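Local structure of tartronic semialdehyde reductase (Salmonella typhimurium, 1YB4) at the interface of chains A and B. The protein catalyses the NAD(P)H-dependent reduction of tartronate semialdehyde (2-hydroxy-3-oxopropanoate) to (R)-glycerate, as a member of the 3-hydroxyisobutyrate dehydrogenase-related family. Residues are numbered along the deposited sequence; one frame, centred on the assembly and turned at random. Chains: chain A/B, tartronic semialdehyde reductase.

The interface of chains A and B. Residues chain A 203, 206-207; chain B 137, 162, 171, 174-175.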
# COMPACT_ATOMS: atom_id res chain seq x y z
N VAL A 203 -7.06 25.69 3.53
CA VAL A 203 -6.04 24.89 2.85
C VAL A 203 -6.48 24.67 1.43
O VAL A 203 -5.72 24.85 0.49
CB VAL A 203 -5.85 23.51 3.54
CG1 VAL A 203 -4.69 22.76 2.89
CG2 VAL A 203 -5.61 23.69 5.04
N ALA A 206 -6.07 27.70 -0.53
CA ALA A 206 -4.68 27.95 -0.88
C ALA A 206 -4.21 27.05 -2.02
O ALA A 206 -3.81 27.54 -3.09
CB ALA A 206 -3.79 27.76 0.34
N LEU A 207 -4.27 25.74 -1.80
CA LEU A 207 -3.83 24.75 -2.78
C LEU A 207 -4.45 24.95 -4.14
O LEU A 207 -3.97 24.42 -5.14
CB LEU A 207 -4.13 23.34 -2.27
CG LEU A 207 -3.18 22.74 -1.22
CD1 LEU A 207 -3.07 23.65 -0.01
CD2 LEU A 207 -3.71 21.39 -0.81
N MSE B 137 2.12 30.30 1.72
CA MSE B 137 1.01 29.92 2.59
C MSE B 137 1.44 30.38 3.97
O MSE B 137 2.49 29.96 4.47
CB MSE B 137 0.81 28.40 2.54
CG MSE B 137 0.31 27.87 1.17
SE MSE B 137 1.20 26.20 0.57
CE MSE B 137 0.90 26.31 -1.36
N VAL B 162 -3.66 31.33 5.91
CA VAL B 162 -4.43 30.11 6.12
C VAL B 162 -4.97 29.97 7.54
O VAL B 162 -5.76 29.08 7.84
CB VAL B 162 -3.57 28.87 5.79
CG1 VAL B 162 -4.39 27.61 5.96
CG2 VAL B 162 -3.03 28.98 4.37
N CYS B 171 -0.39 23.78 5.80
CA CYS B 171 -0.92 23.95 4.45
C CYS B 171 0.11 23.46 3.42
O CYS B 171 -0.26 22.86 2.41
CB CYS B 171 -1.28 25.41 4.18
SG CYS B 171 -1.89 25.64 2.49
N ALA B 174 0.15 19.59 3.25
CA ALA B 174 -1.01 19.14 2.46
C ALA B 174 -0.77 19.34 0.98
O ALA B 174 -1.16 18.52 0.16
CB ALA B 174 -2.29 19.90 2.89
N ASN B 175 -0.13 20.44 0.61
CA ASN B 175 0.14 20.69 -0.80
C ASN B 175 1.12 19.62 -1.32
O ASN B 175 0.92 19.05 -2.40
CB ASN B 175 0.71 22.11 -0.97
CG ASN B 175 1.04 22.45 -2.43
OD1 ASN B 175 2.10 22.09 -2.94
ND2 ASN B 175 0.11 23.13 -3.10
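The thiol sulfur of B:Cys171 meets A:Leu207, A:Ala206 and A:Val203 of helix 200-207, showing how a short helix can pack on a long one between copies of a 3-hydroxyisobutyrate dehydrogenase-type reductase. The long helix, here 167-196, links the Rossmann-type nucleotide-binding domain to the helical domain, which in this family commonly takes part in subunit pairing; the interface is probably the biological one. These apolar groups meet by van der Waals packing, and the eight residues described hide about 171 Å² in all. One branch of A:Leu207 comes closest to the sulfur, CD1 lying 3.4 Å from B:Cys171 SG, and the methyl CB of A:Ala206 follows at 3.6 Å from the same atom. A:Val203, one helical turn before A:Leu207, touches B:Ala174 CB through CG1 at 3.7 Å, a branch set anti to the backbone N (chi1 -175°). On the B side, SG is likewise anti to its own N (chi1 178°), which carries the sulfur toward A:Ala206.

The fork of A:Leu207 straddles two successive turns of helix 167-196, CD1 at B:Cys171 and CD2 over the backbone of B:Ala174 and B:Asn175, 3.9 Å from B:Asn175 CA. The side chains of A:Leu207 and B:Asn175 pass in opposite directions, bringing the amide ND2 alongside A:Leu207 CG at 3.8 Å. Farther out, strand 134-139 supplies selenomethionine B:Met137, whose CG is 4.2 Å from A:Ala206 CB, and B:Val162 of strand 158-163 turns CG1 toward the backbone N of A:Val203.

B:Lys172, the conserved catalytic lysine of this family, directly follows B:Cys171. Packing against helix 200-207 may steady this part of the helix, though the structure alone does not show an effect on catalysis. Two-fold symmetry repeats the contact with the chains exchanged.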